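Local coordinates for exodeoxyribonuclease 10 (PDB 4FZX), which degrades single- and double-stranded DNA from the 3' end as a distributive, magnesium-dependent exonuclease of the DEDDh family, at residues 105-110 against 144-149. Sequence-based numbering, arbitrary orientation.
Sequences RLWPGI and AALLID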
ATOM      1  N   ARG C 105      -6.829  11.495  10.128  1.00 13.52           N
ATOM      2  CA  ARG C 105      -6.285  11.489   8.769  1.00 13.85           C
ATOM      3  C   ARG C 105      -5.217  12.570   8.571  1.00 13.06           C
ATOM      4  O   ARG C 105      -4.240  12.352   7.882  1.00 13.38           O
ATOM      5  CB  ARG C 105      -7.405  11.629   7.727  1.00 13.96           C
ATOM      6  CG  ARG C 105      -6.934  12.114   6.341  1.00 18.10           C
ATOM      7  CD  ARG C 105      -6.489  10.958   5.450  1.00 24.90           C
ATOM      8  NE  ARG C 105      -7.504   9.910   5.398  1.00 33.39           N
ATOM      9  CZ  ARG C 105      -8.295   9.679   4.349  1.00 37.12           C
ATOM     10  NH1 ARG C 105      -8.176  10.405   3.237  1.00 33.09           N
ATOM     11  NH2 ARG C 105      -9.198   8.711   4.407  1.00 40.26           N
ATOM     12  N   LEU C 106      -5.382  13.708   9.228  1.00 12.05           N
ATOM     13  CA  LEU C 106      -4.464  14.837   9.038  1.00 11.95           C
ATOM     14  C   LEU C 106      -3.181  14.708   9.864  1.00 12.65           C
ATOM     15  O   LEU C 106      -2.111  15.190   9.445  1.00 12.72           O
ATOM     16  CB  LEU C 106      -5.175  16.159   9.353  1.00 10.32           C
ATOM     17  CG  LEU C 106      -4.465  17.490   9.100  1.00 13.31           C
ATOM     18  CD1 LEU C 106      -4.028  17.640   7.640  1.00 10.73           C
ATOM     19  CD2 LEU C 106      -5.422  18.643   9.501  1.00 13.96           C
ATOM     20  N   TRP C 107      -3.293  14.093  11.050  1.00 11.80           N
ATOM     21  CA  TRP C 107      -2.137  13.878  11.930  1.00 10.74           C
ATOM     22  C   TRP C 107      -2.068  12.411  12.402  1.00 11.52           C
ATOM     23  O   TRP C 107      -2.489  12.089  13.513  1.00 10.74           O
ATOM     24  CB  TRP C 107      -2.202  14.818  13.145  1.00 10.57           C
ATOM     25  CG  TRP C 107      -2.315  16.286  12.807  1.00 10.30           C
ATOM     26  CD1 TRP C 107      -1.352  17.073  12.249  1.00 11.44           C
ATOM     27  CD2 TRP C 107      -3.445  17.138  13.036  1.00 11.75           C
ATOM     28  NE1 TRP C 107      -1.814  18.356  12.096  1.00 13.42           N
ATOM     29  CE2 TRP C 107      -3.096  18.426  12.575  1.00 15.09           C
ATOM     30  CE3 TRP C 107      -4.716  16.940  13.596  1.00 14.82           C
ATOM     31  CZ2 TRP C 107      -3.976  19.519  12.650  1.00 11.69           C
ATOM     32  CZ3 TRP C 107      -5.595  18.025  13.663  1.00 12.46           C
ATOM     33  CH2 TRP C 107      -5.213  19.300  13.198  1.00 12.18           C
ATOM     34  N   PRO C 108      -1.542  11.518  11.553  1.00 12.01           N
ATOM     35  CA  PRO C 108      -1.599  10.082  11.878  1.00 12.73           C
ATOM     36  C   PRO C 108      -1.062   9.785  13.282  1.00 13.64           C
ATOM     37  O   PRO C 108      -0.048  10.352  13.696  1.00 14.08           O
ATOM     38  CB  PRO C 108      -0.700   9.442  10.812  1.00 12.99           C
ATOM     39  CG  PRO C 108      -0.762  10.413   9.636  1.00 12.80           C
ATOM     40  CD  PRO C 108      -0.941  11.783  10.230  1.00 11.74           C
ATOM     41  N   GLY C 109      -1.785   8.967  14.036  1.00 13.63           N
ATOM     42  CA  GLY C 109      -1.328   8.564  15.355  1.00 13.63           C
ATOM     43  C   GLY C 109      -1.535   9.602  16.440  1.00 13.08           C
ATOM     44  O   GLY C 109      -1.144   9.384  17.583  1.00 13.93           O
ATOM     45  N   ILE C 110      -2.198  10.706  16.108  1.00 12.95           N
ATOM     46  CA  ILE C 110      -2.567  11.712  17.117  1.00 13.35           C
ATOM     47  C   ILE C 110      -3.648  11.194  18.074  1.00 14.41           C
ATOM     48  O   ILE C 110      -4.480  10.360  17.700  1.00 16.23           O
ATOM     49  CB  ILE C 110      -3.006  13.062  16.463  1.00 12.40           C
ATOM     50  CG1 ILE C 110      -2.771  14.233  17.422  1.00 13.93           C
ATOM     51  CG2 ILE C 110      -4.455  13.011  16.003  1.00 10.58           C
ATOM     52  CD1 ILE C 110      -2.721  15.597  16.749  1.00 11.35           C
ATOM     53  N   ALA C 144     -15.436  23.755  16.846  1.00 10.52           N
ATOM     54  CA  ALA C 144     -15.326  24.767  15.800  1.00 11.15           C
ATOM     55  C   ALA C 144     -13.886  25.252  15.676  1.00 11.81           C
ATOM     56  O   ALA C 144     -13.339  25.318  14.568  1.00 12.41           O
ATOM     57  CB  ALA C 144     -16.270  25.943  16.078  1.00  9.73           C
ATOM     58  N   ALA C 145     -13.258  25.571  16.807  1.00 12.26           N
ATOM     59  CA  ALA C 145     -11.838  25.953  16.785  1.00 12.94           C
ATOM     60  C   ALA C 145     -10.984  24.853  16.157  1.00 12.64           C
ATOM     61  O   ALA C 145     -10.078  25.122  15.374  1.00 14.22           O
ATOM     62  CB  ALA C 145     -11.330  26.295  18.207  1.00 12.28           C
ATOM     63  N   LEU C 146     -11.280  23.606  16.500  1.00 12.64           N
ATOM     64  CA  LEU C 146     -10.577  22.481  15.915  1.00 11.66           C
ATOM     65  C   LEU C 146     -10.801  22.387  14.402  1.00 12.01           C
ATOM     66  O   LEU C 146      -9.878  22.084  13.653  1.00 12.57           O
ATOM     67  CB  LEU C 146     -11.003  21.182  16.590  1.00 11.39           C
ATOM     68  CG  LEU C 146     -10.496  19.902  15.929  1.00 11.66           C
ATOM     69  CD1 LEU C 146      -8.953  19.864  15.884  1.00 11.02           C
ATOM     70  CD2 LEU C 146     -11.073  18.662  16.617  1.00 11.21           C
ATOM     71  N   LEU C 147     -12.022  22.660  13.956  1.00 11.53           N
ATOM     72  CA  LEU C 147     -12.352  22.540  12.546  1.00 11.83           C
ATOM     73  C   LEU C 147     -11.653  23.639  11.740  1.00 12.46           C
ATOM     74  O   LEU C 147     -11.113  23.388  10.663  1.00 13.06           O
ATOM     75  CB  LEU C 147     -13.871  22.614  12.344  1.00 11.56           C
ATOM     76  CG  LEU C 147     -14.302  22.890  10.896  1.00 12.62           C
ATOM     77  CD1 LEU C 147     -14.117  21.635  10.003  1.00  8.24           C
ATOM     78  CD2 LEU C 147     -15.716  23.397  10.844  1.00  8.10           C
ATOM     79  N   ILE C 148     -11.591  24.837  12.305  1.00 13.09           N
ATOM     80  CA  ILE C 148     -10.912  25.945  11.640  1.00 13.33           C
ATOM     81  C   ILE C 148      -9.431  25.628  11.474  1.00 14.54           C
ATOM     82  O   ILE C 148      -8.861  25.816  10.391  1.00 14.83           O
ATOM     83  CB  ILE C 148     -11.099  27.294  12.399  1.00 12.91           C
ATOM     84  CG1 ILE C 148     -12.535  27.781  12.248  1.00 11.07           C
ATOM     85  CG2 ILE C 148     -10.118  28.365  11.857  1.00 13.29           C
ATOM     86  CD1 ILE C 148     -12.953  28.822  13.256  1.00 10.48           C
ATOM     87  N   ASP C 149      -8.833  25.085  12.532  1.00 15.02           N
ATOM     88  CA  ASP C 149      -7.440  24.633  12.507  1.00 13.98           C
ATOM     89  C   ASP C 149      -7.231  23.565  11.431  1.00 14.31           C
ATOM     90  O   ASP C 149      -6.297  23.653  10.626  1.00 14.72           O
ATOM     91  CB  ASP C 149      -7.053  24.098  13.890  1.00 13.57           C
ATOM     92  CG  ASP C 149      -5.656  23.511  13.936  1.00 17.26           C
ATOM     93  OD1 ASP C 149      -4.742  24.029  13.268  1.00 22.55           O
ATOM     94  OD2 ASP C 149      -5.458  22.555  14.710  1.00 25.27           O
TER
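Trp107 meets Leu146 and Asp149 from a type II beta turn running from Trp107 to Ile110, closed by the hydrogen bond from Ile110 N to Trp107 O (3.0 Å), while residues 144-149 are regular helix. Helix 99-106 ends just before Trp107. The CG of Trp107 stands anti to its own carbonyl carbon (chi1 -55°), and the six-membered end of the indole extends to helix 136-154. There CZ3 lies 4.4 Å from CD1 of Leu146, a loose apolar contact with the methyl near the ring plane, at the edge. Leu106 CG sits over the centre of one indole face, 3.9 Å above the plane, so the preceding residue backs the ring. In this DnaQ-like exonuclease fold of the RNase H clan, helix 136-154 packs on the central sheet through Ala144 and Leu147, which touch strands 2-9 and 16-25; the tryptophan approaches a different side of that helix. One helical turn beyond Leu146, OD2 of Asp149 passes 3.6 Å from Trp107 CH2, coming at a slant to the ring, with the carboxylate and indole planes 26° apart. No hydrogen bond joins the segments. The polar partner of that OD2 is NE of Arg121, in a salt bridge; Arg121 is a residue the Trp107 side chain also touches, and the indole reaches Ile150 and Thr153 farther along the helix.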